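Local coordinates for methylenetetrahydrofolate--tRNA-(uracil-5-)-methyltransferase TrmFO (Thermus thermophilus, PDB 3G5S), which catalyses the folate- and FAD-dependent methylation of uridine 54 in tRNA to 5-methyluridine, at residues N5-G10 with R28-R33. Sequence-based numbering, arbitrary orientation.
Sequences NVVGAG and RLFEMR. With FAD (flavin-adenine dinucleotide), chain B.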
ATOM      1  N   ASN A   5      -1.189  20.013  13.137  1.00 10.14           N
ATOM      2  CA  ASN A   5       0.015  19.227  13.333  1.00 10.77           C
ATOM      3  C   ASN A   5       0.179  18.215  12.215  1.00 10.47           C
ATOM      4  O   ASN A   5      -0.776  17.533  11.856  1.00 10.85           O
ATOM      5  CB  ASN A   5      -0.060  18.472  14.654  1.00 11.52           C
ATOM      6  CG  ASN A   5      -0.221  19.391  15.839  1.00 12.12           C
ATOM      7  OD1 ASN A   5       0.605  20.280  16.055  1.00 13.41           O
ATOM      8  ND2 ASN A   5      -1.281  19.189  16.615  1.00 13.44           N
ATOM      9  N   VAL A   6       1.395  18.117  11.686  1.00 10.10           N
ATOM     10  CA  VAL A   6       1.751  17.029  10.783  1.00 10.31           C
ATOM     11  C   VAL A   6       2.971  16.360  11.391  1.00 10.29           C
ATOM     12  O   VAL A   6       4.011  16.995  11.587  1.00 11.02           O
ATOM     13  CB  VAL A   6       2.036  17.517   9.348  1.00 10.84           C
ATOM     14  CG1 VAL A   6       2.503  16.343   8.470  1.00 11.29           C
ATOM     15  CG2 VAL A   6       0.795  18.177   8.756  1.00 11.64           C
ATOM     16  N   VAL A   7       2.824  15.084  11.732  1.00 10.23           N
ATOM     17  CA  VAL A   7       3.875  14.373  12.432  1.00 10.64           C
ATOM     18  C   VAL A   7       4.608  13.460  11.459  1.00 10.14           C
ATOM     19  O   VAL A   7       4.065  12.456  10.991  1.00 10.40           O
ATOM     20  CB  VAL A   7       3.319  13.561  13.627  1.00 11.02           C
ATOM     21  CG1 VAL A   7       4.457  12.895  14.378  1.00 12.27           C
ATOM     22  CG2 VAL A   7       2.494  14.457  14.558  1.00 11.62           C
ATOM     23  N   GLY A   8       5.846  13.836  11.161  1.00 11.03           N
ATOM     24  CA  GLY A   8       6.676  13.125  10.203  1.00 11.67           C
ATOM     25  C   GLY A   8       6.772  13.907   8.905  1.00 11.28           C
ATOM     26  O   GLY A   8       5.747  14.214   8.298  1.00 12.22           O
ATOM     27  N   ALA A   9       7.996  14.228   8.488  1.00 11.17           N
ATOM     28  CA  ALA A   9       8.236  14.982   7.263  1.00 11.20           C
ATOM     29  C   ALA A   9       8.861  14.102   6.185  1.00 11.00           C
ATOM     30  O   ALA A   9       9.859  14.472   5.560  1.00 12.31           O
ATOM     31  CB  ALA A   9       9.108  16.188   7.544  1.00 12.46           C
ATOM     32  N   GLY A  10       8.265  12.933   5.975  1.00 10.72           N
ATOM     33  CA  GLY A  10       8.658  12.061   4.887  1.00 11.30           C
ATOM     34  C   GLY A  10       7.837  12.343   3.643  1.00  9.97           C
ATOM     35  O   GLY A  10       7.412  13.476   3.396  1.00 10.62           O
ATOM     36  N   ARG A  28       2.235  22.915  11.751  1.00 11.54           N
ATOM     37  CA  ARG A  28       3.334  22.608  12.640  1.00 12.28           C
ATOM     38  C   ARG A  28       3.829  21.231  12.220  1.00 10.86           C
ATOM     39  O   ARG A  28       3.155  20.223  12.453  1.00 11.67           O
ATOM     40  CB  ARG A  28       2.836  22.579  14.085  1.00 12.94           C
ATOM     41  CG  ARG A  28       3.925  22.392  15.110  1.00 14.71           C
ATOM     42  CD  ARG A  28       3.372  22.456  16.537  1.00 16.18           C
ATOM     43  NE  ARG A  28       2.796  23.761  16.858  1.00 17.16           N
ATOM     44  CZ  ARG A  28       1.492  24.007  16.975  1.00 17.69           C
ATOM     45  NH1 ARG A  28       0.603  23.040  16.788  1.00 18.32           N
ATOM     46  NH2 ARG A  28       1.077  25.230  17.273  1.00 19.91           N
ATOM     47  N   LEU A  29       4.985  21.210  11.562  1.00 11.38           N
ATOM     48  CA  LEU A  29       5.534  19.991  10.984  1.00 11.70           C
ATOM     49  C   LEU A  29       6.632  19.465  11.887  1.00 11.72           C
ATOM     50  O   LEU A  29       7.661  20.119  12.065  1.00 12.77           O
ATOM     51  CB  LEU A  29       6.090  20.291   9.592  1.00 12.12           C
ATOM     52  CG  LEU A  29       6.751  19.141   8.833  1.00 12.61           C
ATOM     53  CD1 LEU A  29       5.759  18.020   8.585  1.00 12.34           C
ATOM     54  CD2 LEU A  29       7.324  19.653   7.525  1.00 13.65           C
ATOM     55  N   PHE A  30       6.397  18.292  12.469  1.00 11.75           N
ATOM     56  CA  PHE A  30       7.354  17.668  13.376  1.00 11.83           C
ATOM     57  C   PHE A  30       8.215  16.670  12.618  1.00 11.99           C
ATOM     58  O   PHE A  30       7.704  15.843  11.858  1.00 12.41           O
ATOM     59  CB  PHE A  30       6.634  16.903  14.496  1.00 12.06           C
ATOM     60  CG  PHE A  30       5.853  17.766  15.450  1.00 12.97           C
ATOM     61  CD1 PHE A  30       4.536  18.101  15.185  1.00 13.73           C
ATOM     62  CD2 PHE A  30       6.423  18.198  16.635  1.00 14.29           C
ATOM     63  CE1 PHE A  30       3.813  18.870  16.074  1.00 14.72           C
ATOM     64  CE2 PHE A  30       5.704  18.967  17.521  1.00 15.19           C
ATOM     65  CZ  PHE A  30       4.401  19.302  17.248  1.00 15.83           C
ATOM     66  N   GLU A  31       9.521  16.734  12.845  1.00 12.46           N
ATOM     67  CA  GLU A  31      10.440  15.768  12.273  1.00 12.90           C
ATOM     68  C   GLU A  31      11.570  15.526  13.254  1.00 13.34           C
ATOM     69  O   GLU A  31      12.243  16.464  13.682  1.00 14.41           O
ATOM     70  CB  GLU A  31      10.989  16.263  10.934  1.00 13.63           C
ATOM     71  CG  GLU A  31      12.034  15.344  10.322  1.00 13.63           C
ATOM     72  CD  GLU A  31      11.571  13.905  10.245  1.00 12.80           C
ATOM     73  OE1 GLU A  31      12.240  13.038  10.853  1.00 13.29           O
ATOM     74  OE2 GLU A  31      10.535  13.641   9.586  1.00 12.68           O
HETATM   75  N   MSE A  32      11.782  14.269  13.615  1.00 13.37           N
HETATM   76  CA  MSE A  32      12.817  13.959  14.594  1.00 14.01           C
HETATM   77  C   MSE A  32      14.231  13.936  14.007  1.00 14.42           C
HETATM   78  O   MSE A  32      15.211  14.108  14.733  1.00 14.61           O
HETATM   79  CB  MSE A  32      12.503  12.644  15.293  1.00 14.75           C
HETATM   80  CG  MSE A  32      12.605  11.427  14.415  1.00 15.24           C
HETATM   81 SE   MSE A  32      12.035   9.852  15.378  1.00 16.99          SE
HETATM   82  CE  MSE A  32      12.509   8.522  14.031  1.00 18.41           C
ATOM     83  N   ARG A  33      14.343  13.719  12.701  1.00 13.65           N
ATOM     84  CA  ARG A  33      15.641  13.772  12.051  1.00 13.99           C
ATOM     85  C   ARG A  33      16.130  15.213  12.022  1.00 14.52           C
ATOM     86  O   ARG A  33      15.324  16.135  11.932  1.00 15.31           O
ATOM     87  CB  ARG A  33      15.549  13.218  10.632  1.00 13.39           C
ATOM     88  CG  ARG A  33      15.201  11.746  10.570  1.00 14.57           C
ATOM     89  CD  ARG A  33      15.148  11.244   9.136  1.00 14.45           C
ATOM     90  NE  ARG A  33      13.991  11.717   8.377  1.00 13.66           N
ATOM     91  CZ  ARG A  33      14.043  12.609   7.388  1.00 13.49           C
ATOM     92  NH1 ARG A  33      15.194  13.164   7.038  1.00 14.31           N
ATOM     93  NH2 ARG A  33      12.933  12.948   6.741  1.00 14.30           N
TER
HETATM   94  PA  FAD B 444       8.753   8.142   5.668  1.00 10.67           P
HETATM   95  O1A FAD B 444       9.656   7.128   6.308  1.00 11.62           O
HETATM   96  O2A FAD B 444       9.131   8.681   4.323  1.00 11.15           O
HETATM   97  O5B FAD B 444       8.531   9.395   6.633  1.00 10.59           O
HETATM   98  C5B FAD B 444       8.251   9.229   8.009  1.00 11.11           C
HETATM   99  C4B FAD B 444       8.936  10.363   8.748  1.00 11.06           C
HETATM  100  O4B FAD B 444       8.509  10.364  10.100  1.00 11.27           O
HETATM  101  C3B FAD B 444      10.453  10.190   8.773  1.00 11.74           C
HETATM  102  O3B FAD B 444      11.100  11.365   8.322  1.00 12.32           O
HETATM  103  C2B FAD B 444      10.772   9.894  10.239  1.00 12.17           C
HETATM  104  O2B FAD B 444      12.025  10.376  10.680  1.00 13.18           O
HETATM  105  C1B FAD B 444       9.634  10.599  10.951  1.00 11.61           C
HETATM  106  N9A FAD B 444       9.235  10.099  12.275  1.00 12.28           N
HETATM  107  C8A FAD B 444       8.995   8.806  12.648  1.00 12.36           C
HETATM  108  N7A FAD B 444       8.549   8.799  13.921  1.00 12.35           N
HETATM  109  C5A FAD B 444       8.495  10.087  14.355  1.00 12.13           C
HETATM  110  C6A FAD B 444       8.120  10.674  15.555  1.00 12.86           C
HETATM  111  N6A FAD B 444       7.528   9.982  16.537  1.00 13.38           N
HETATM  112  N1A FAD B 444       8.178  12.037  15.661  1.00 13.18           N
HETATM  113  C2A FAD B 444       8.620  12.822  14.622  1.00 13.01           C
HETATM  114  N3A FAD B 444       8.993  12.253  13.426  1.00 12.54           N
HETATM  115  C4A FAD B 444       8.928  10.909  13.324  1.00 11.85           C
HETATM  116  N1  FAD B 444       9.100   2.572  -1.313  1.00 15.04           N
HETATM  117  C2  FAD B 444       9.163   2.562  -2.683  1.00 16.21           C
HETATM  118  O2  FAD B 444       8.226   2.988  -3.355  1.00 16.23           O
HETATM  119  N3  FAD B 444      10.294   2.070  -3.308  1.00 18.11           N
HETATM  120  C4  FAD B 444      11.379   1.587  -2.596  1.00 18.79           C
HETATM  121  O4  FAD B 444      12.379   1.159  -3.186  1.00 21.94           O
HETATM  122  C4X FAD B 444      11.303   1.605  -1.204  1.00 17.33           C
HETATM  123  N5  FAD B 444      12.345   1.132  -0.439  1.00 19.08           N
HETATM  124  C5X FAD B 444      12.256   1.166   0.938  1.00 17.96           C
HETATM  125  C6  FAD B 444      13.322   0.695   1.699  1.00 18.31           C
HETATM  126  C7  FAD B 444      13.255   0.707   3.085  1.00 18.98           C
HETATM  127  C7M FAD B 444      14.409   0.196   3.902  1.00 20.72           C
HETATM  128  C8  FAD B 444      12.116   1.203   3.711  1.00 19.27           C
HETATM  129  C8M FAD B 444      12.032   1.226   5.210  1.00 21.41           C
HETATM  130  C9  FAD B 444      11.049   1.679   2.951  1.00 17.50           C
HETATM  131  C9A FAD B 444      11.110   1.662   1.560  1.00 16.22           C
HETATM  132  N10 FAD B 444      10.040   2.118   0.801  1.00 14.49           N
HETATM  133  C10 FAD B 444      10.159   2.096  -0.576  1.00 15.38           C
HETATM  134  C1' FAD B 444       8.642   2.028   1.368  1.00 13.26           C
HETATM  135  C2' FAD B 444       7.913   3.379   1.469  1.00 12.03           C
HETATM  136  O2' FAD B 444       7.287   3.748   0.251  1.00 11.65           O
HETATM  137  C3' FAD B 444       8.827   4.494   1.976  1.00 11.23           C
HETATM  138  O3' FAD B 444       9.202   4.144   3.293  1.00 12.20           O
HETATM  139  C4' FAD B 444       8.161   5.868   1.985  1.00 11.28           C
HETATM  140  O4' FAD B 444       9.161   6.830   2.254  1.00 11.90           O
HETATM  141  C5' FAD B 444       7.022   5.951   2.994  1.00 10.60           C
HETATM  142  O5' FAD B 444       6.629   7.297   3.157  1.00 10.09           O
HETATM  143  P   FAD B 444       6.095   7.790   4.582  1.00  9.68           P
HETATM  144  O1P FAD B 444       4.949   6.946   5.041  1.00  9.56           O
HETATM  145  O2P FAD B 444       5.867   9.261   4.469  1.00 10.20           O
HETATM  146  O3P FAD B 444       7.301   7.465   5.592  1.00  9.96           O
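Glu31 reaches Ala9 and the FAD ribose with one carboxylate. Its chain bends at chi2 (51°), to where Ala9 N donates a hydrogen bond (2.8 Å), meeting OE2 nearly along its C-O axis; FAD O3B also bonds to OE2, and FAD O2B to OE1. Arg33 N donates to the anti lone pair of OE1, and its guanidinium adds charge attraction without aiming an N-H there; NE and NH2 grip FAD O3B, and Thr43 O holds NH1. An alanine replacing Glu31 would probably leave both ribose hydroxyls and the Ala9 amide without this acceptor. Packing is tight: a CB on Gly8 would strike FAD O4B and the preceding carbonyl O, one on Gly10 FAD O5B; small Ala9 fits against Leu29. Backbone hydrogen bonds Val6 N to Arg28 O, Phe30 N to Val6 O and Gly8 N to Phe30 O join the parallel strands; branched, apolar Val6 and Leu29 fill a buried face. Arg28 and Phe30 are partly exposed, and Arg28 pairs only weakly with Glu115; buried Asn5 suits both neighbours, OD1 accepting from Arg28 NH1 (2.9 Å), ND2 donating to Thr129 OG1. Glycine-rich turn, helix 11-22 N-capped by Gly10, ribose-binding acid after the second strand: the beta-alpha-beta dinucleotide-binding motif of Rossmann-type flavoproteins.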